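Local coordinates for protein type II restriction enzyme AgeI (Thalassobius gelatinovorus, PDB 5DWA) that recognises the double-stranded DNA sequence 5'-ACCGGT-3' and cleaves it after the A, as a type II restriction endonuclease of the PD-(D/E)XK class, at residues Ala99-Ile113 / Phe262-Val274. Sequence-based numbering, arbitrary orientation. Where two conformers were deposited one is given.
Sequences ALVERYNPVLARHGI and FSGQDDEFTDYLV
Arg103 reaches into the loop ahead of helix 268-277 and ties up two of its carbonyls. With CG anti to the backbone N (chi1 -178°) and a bend at chi2, its CG lies over the face of the Phe262 ring in a CH-pi contact. Arg103 NE then bonds to Phe262 O, at a doubtfully short 2.5 Å in this conformer, while Arg103 NH1 and NH2 grip Gln265 O end-on, each at 2.9 Å. Asp267 OD2 sits well out of the guanidinium plane, 3.5 Å from Arg103 NH2, so that salt bridge is one of charge alone; a water bridges the same two atoms. Tyr104 OH donates to the syn lone pair of Asp267 OD2 at 2.6 Å. Arg103 CD lies over one face of the Tyr104 ring and the edge of Phe269 over the opposite face, an edge-to-face pair with ring planes 59° apart. Asp267 OD1 accepts from Thr270 N, and Thr270 OG1 from Asp267 N: a capping box that starts the helix. Further along, Leu108 CD1 packs on Leu273 CD1, and Val274 CG2 sits over the His111 ring near the Schellman motif that ends helix 84-109. The axes of 99-109 and 268-274 cross at -47°, with Leu108 also touching strand 113-117, Leu273 strand 191-196, and Phe262 helix 43-57.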
# COMPACT_ATOMS: atom_id res chain seq x y z
N ALA A 99 17.88 -11.04 -2.27
CA ALA A 99 17.90 -12.47 -2.56
C ALA A 99 17.86 -12.75 -4.07
O ALA A 99 18.56 -13.64 -4.54
CB ALA A 99 16.73 -13.16 -1.86
N LEU A 100 17.05 -12.00 -4.82
CA LEU A 100 16.99 -12.18 -6.27
C LEU A 100 18.35 -11.95 -6.92
O LEU A 100 18.79 -12.73 -7.77
CB LEU A 100 15.96 -11.24 -6.90
CG LEU A 100 14.50 -11.65 -6.73
CD1 LEU A 100 13.61 -10.50 -7.19
CD2 LEU A 100 14.21 -12.92 -7.52
N VAL A 101 19.02 -10.87 -6.52
CA VAL A 101 20.32 -10.52 -7.07
C VAL A 101 21.37 -11.56 -6.70
O VAL A 101 22.14 -12.02 -7.56
CB VAL A 101 20.77 -9.13 -6.58
CG1 VAL A 101 22.22 -8.85 -7.00
CG2 VAL A 101 19.85 -8.05 -7.12
N GLU A 102 21.38 -11.96 -5.43
CA GLU A 102 22.34 -12.95 -4.93
C GLU A 102 22.18 -14.29 -5.64
O GLU A 102 23.17 -14.93 -6.01
CB GLU A 102 22.17 -13.13 -3.42
CG GLU A 102 23.15 -14.12 -2.79
CD GLU A 102 24.55 -13.56 -2.67
OE1 GLU A 102 24.69 -12.37 -2.30
OE2 GLU A 102 25.51 -14.30 -2.95
N ARG A 103 20.94 -14.72 -5.84
CA ARG A 103 20.68 -16.04 -6.41
C ARG A 103 20.94 -16.08 -7.91
O ARG A 103 21.51 -17.05 -8.42
CB ARG A 103 19.24 -16.48 -6.13
CG ARG A 103 18.89 -17.87 -6.66
CD ARG A 103 18.12 -17.78 -7.97
NE ARG A 103 17.70 -19.08 -8.49
CZ ARG A 103 18.37 -19.76 -9.42
NH1 ARG A 103 19.49 -19.28 -9.93
NH2 ARG A 103 17.90 -20.93 -9.84
N TYR A 104 20.52 -15.03 -8.62
CA TYR A 104 20.57 -15.06 -10.08
C TYR A 104 21.82 -14.51 -10.74
O TYR A 104 22.15 -14.96 -11.84
CB TYR A 104 19.35 -14.34 -10.63
CG TYR A 104 18.12 -15.20 -10.56
CD1 TYR A 104 18.06 -16.40 -11.26
CD2 TYR A 104 17.02 -14.83 -9.80
CE1 TYR A 104 16.95 -17.21 -11.21
CE2 TYR A 104 15.89 -15.64 -9.75
CZ TYR A 104 15.86 -16.82 -10.46
OH TYR A 104 14.75 -17.63 -10.42
N ASN A 105 22.51 -13.56 -10.13
CA ASN A 105 23.66 -12.97 -10.81
C ASN A 105 24.77 -13.96 -11.20
O ASN A 105 25.33 -13.83 -12.28
CB ASN A 105 24.25 -11.81 -10.00
CG ASN A 105 23.66 -10.48 -10.43
OD1 ASN A 105 22.84 -10.43 -11.33
ND2 ASN A 105 24.08 -9.40 -9.79
N PRO A 106 25.08 -14.95 -10.34
CA PRO A 106 26.11 -15.90 -10.78
C PRO A 106 25.76 -16.64 -12.08
O PRO A 106 26.62 -16.79 -12.96
CB PRO A 106 26.21 -16.88 -9.61
CG PRO A 106 25.80 -16.09 -8.42
CD PRO A 106 24.71 -15.17 -8.92
N VAL A 107 24.52 -17.08 -12.21
CA VAL A 107 24.09 -17.82 -13.39
C VAL A 107 23.95 -16.90 -14.60
O VAL A 107 24.32 -17.25 -15.71
CB VAL A 107 22.76 -18.55 -13.12
CG1 VAL A 107 22.24 -19.22 -14.39
CG2 VAL A 107 22.94 -19.57 -12.01
N LEU A 108 23.43 -15.69 -14.37
CA LEU A 108 23.22 -14.74 -15.45
C LEU A 108 24.55 -14.19 -16.00
O LEU A 108 24.63 -13.85 -17.18
CB LEU A 108 22.32 -13.61 -14.98
CG LEU A 108 20.87 -14.01 -14.75
CD1 LEU A 108 20.11 -12.85 -14.14
CD2 LEU A 108 20.24 -14.45 -16.07
N ALA A 109 25.57 -14.12 -15.15
CA ALA A 109 26.87 -13.58 -15.56
C ALA A 109 27.48 -14.37 -16.71
O ALA A 109 28.19 -13.81 -17.54
CB ALA A 109 27.82 -13.54 -14.39
N ARG A 110 27.19 -15.67 -16.75
CA ARG A 110 27.67 -16.54 -17.82
C ARG A 110 27.12 -16.12 -19.18
O ARG A 110 27.69 -16.48 -20.22
CB ARG A 110 27.30 -17.99 -17.53
CG ARG A 110 27.53 -18.42 -16.10
CD ARG A 110 27.62 -19.94 -15.97
NE ARG A 110 26.31 -20.59 -15.96
CZ ARG A 110 25.70 -21.09 -17.03
NH1 ARG A 110 26.28 -21.03 -18.22
NH2 ARG A 110 24.52 -21.67 -16.91
N HIS A 111 26.03 -15.36 -19.18
CA HIS A 111 25.39 -14.90 -20.41
C HIS A 111 25.48 -13.38 -20.57
O HIS A 111 24.76 -12.79 -21.38
CB HIS A 111 23.93 -15.35 -20.43
CG HIS A 111 23.75 -16.82 -20.24
ND1 HIS A 111 23.83 -17.72 -21.28
CD2 HIS A 111 23.53 -17.55 -19.12
CE1 HIS A 111 23.65 -18.94 -20.81
NE2 HIS A 111 23.46 -18.87 -19.51
N GLY A 112 26.34 -12.75 -19.78
CA GLY A 112 26.53 -11.31 -19.82
C GLY A 112 25.35 -10.50 -19.31
O GLY A 112 25.19 -9.33 -19.65
N ILE A 113 24.53 -11.12 -18.47
CA ILE A 113 23.35 -10.46 -17.92
C ILE A 113 23.59 -10.21 -16.44
O ILE A 113 24.19 -11.03 -15.75
CB ILE A 113 22.08 -11.30 -18.14
CG1 ILE A 113 21.86 -11.52 -19.64
CG2 ILE A 113 20.85 -10.64 -17.52
CD1 ILE A 113 20.96 -12.69 -19.95
N PHE A 262 13.27 -21.87 -5.94
CA PHE A 262 14.14 -20.70 -5.94
C PHE A 262 15.61 -21.08 -6.10
O PHE A 262 16.31 -20.51 -6.93
CB PHE A 262 13.94 -19.89 -4.66
CG PHE A 262 14.62 -18.56 -4.67
CD1 PHE A 262 14.09 -17.51 -5.41
CD2 PHE A 262 15.76 -18.35 -3.92
CE1 PHE A 262 14.71 -16.27 -5.41
CE2 PHE A 262 16.39 -17.11 -3.92
CZ PHE A 262 15.86 -16.07 -4.67
N SER A 263 16.07 -22.04 -5.31
CA SER A 263 17.45 -22.48 -5.40
C SER A 263 17.70 -23.28 -6.67
O SER A 263 16.77 -23.88 -7.23
CB SER A 263 17.81 -23.32 -4.17
OG SER A 263 17.10 -24.53 -4.19
N GLY A 264 18.94 -23.28 -7.13
CA GLY A 264 19.32 -24.00 -8.33
C GLY A 264 20.31 -23.23 -9.18
O GLY A 264 20.92 -22.26 -8.71
N GLN A 265 20.48 -23.66 -10.42
CA GLN A 265 21.30 -22.94 -11.40
C GLN A 265 20.40 -22.25 -12.42
O GLN A 265 19.75 -21.25 -12.11
CB GLN A 265 22.27 -23.89 -12.10
CG GLN A 265 23.44 -24.33 -11.23
CD GLN A 265 24.37 -23.18 -10.89
OE1 GLN A 265 25.03 -22.62 -11.77
NE2 GLN A 265 24.43 -22.82 -9.62
N ASP A 266 20.37 -22.78 -13.64
CA ASP A 266 19.46 -22.27 -14.67
C ASP A 266 18.02 -22.66 -14.35
O ASP A 266 17.76 -23.75 -13.84
CB ASP A 266 19.85 -22.80 -16.05
CG ASP A 266 21.20 -22.31 -16.50
OD1 ASP A 266 21.26 -21.51 -17.46
OD2 ASP A 266 22.22 -22.72 -15.89
N ASP A 267 17.08 -21.76 -14.64
CA ASP A 267 15.66 -22.08 -14.51
C ASP A 267 14.84 -21.34 -15.57
O ASP A 267 15.41 -20.75 -16.49
CB ASP A 267 15.14 -21.77 -13.10
CG ASP A 267 15.29 -20.30 -12.71
OD1 ASP A 267 15.66 -19.46 -13.55
OD2 ASP A 267 15.01 -19.97 -11.54
N GLU A 268 13.52 -21.37 -15.44
CA GLU A 268 12.66 -20.71 -16.42
C GLU A 268 12.94 -19.21 -16.51
O GLU A 268 12.84 -18.63 -17.59
CB GLU A 268 11.19 -20.96 -16.10
CG GLU A 268 10.75 -22.38 -16.42
CD GLU A 268 9.25 -22.51 -16.49
OE1 GLU A 268 8.58 -22.30 -15.45
OE2 GLU A 268 8.73 -22.81 -17.58
N PHE A 269 13.29 -18.60 -15.38
CA PHE A 269 13.58 -17.16 -15.37
C PHE A 269 14.85 -16.84 -16.15
O PHE A 269 14.85 -15.95 -17.01
CB PHE A 269 13.69 -16.64 -13.93
CG PHE A 269 14.10 -15.20 -13.84
CD1 PHE A 269 13.26 -14.20 -14.31
CD2 PHE A 269 15.32 -14.84 -13.28
CE1 PHE A 269 13.64 -12.86 -14.23
CE2 PHE A 269 15.70 -13.51 -13.20
CZ PHE A 269 14.85 -12.52 -13.67
N THR A 270 15.93 -17.56 -15.88
CA THR A 270 17.19 -17.31 -16.57
C THR A 270 17.06 -17.68 -18.06
O THR A 270 17.54 -16.95 -18.92
CB THR A 270 18.37 -18.06 -15.94
OG1 THR A 270 18.20 -19.48 -16.06
CG2 THR A 270 18.50 -17.69 -14.47
N ASP A 271 16.38 -18.79 -18.35
CA ASP A 271 16.12 -19.16 -19.74
C ASP A 271 15.37 -18.05 -20.46
O ASP A 271 15.65 -17.74 -21.62
CB ASP A 271 15.33 -20.47 -19.81
CG ASP A 271 16.15 -21.68 -19.43
OD1 ASP A 271 17.40 -21.58 -19.41
OD2 ASP A 271 15.55 -22.74 -19.16
N TYR A 272 14.41 -17.45 -19.76
CA TYR A 272 13.61 -16.37 -20.30
C TYR A 272 14.46 -15.14 -20.63
O TYR A 272 14.38 -14.61 -21.73
CB TYR A 272 12.49 -15.99 -19.32
CG TYR A 272 11.73 -14.76 -19.71
CD1 TYR A 272 10.75 -14.80 -20.70
CD2 TYR A 272 11.96 -13.54 -19.07
CE1 TYR A 272 10.05 -13.67 -21.06
CE2 TYR A 272 11.26 -12.41 -19.42
CZ TYR A 272 10.30 -12.48 -20.41
OH TYR A 272 9.60 -11.35 -20.76
N LEU A 273 15.27 -14.71 -19.67
CA LEU A 273 16.15 -13.56 -19.90
C LEU A 273 17.13 -13.83 -21.03
O LEU A 273 17.35 -12.96 -21.88
CB LEU A 273 16.91 -13.20 -18.63
CG LEU A 273 16.07 -12.59 -17.51
CD1 LEU A 273 16.97 -12.09 -16.40
CD2 LEU A 273 15.17 -11.48 -18.03
N VAL A 274 17.72 -15.02 -21.05
CA VAL A 274 18.71 -15.35 -22.08
C VAL A 274 18.08 -15.32 -23.46
O VAL A 274 18.64 -14.77 -24.40
CB VAL A 274 19.36 -16.72 -21.81
CG1 VAL A 274 20.17 -17.18 -23.02
CG2 VAL A 274 20.24 -16.66 -20.58
O HOH W 1 15.15 -21.77 -9.64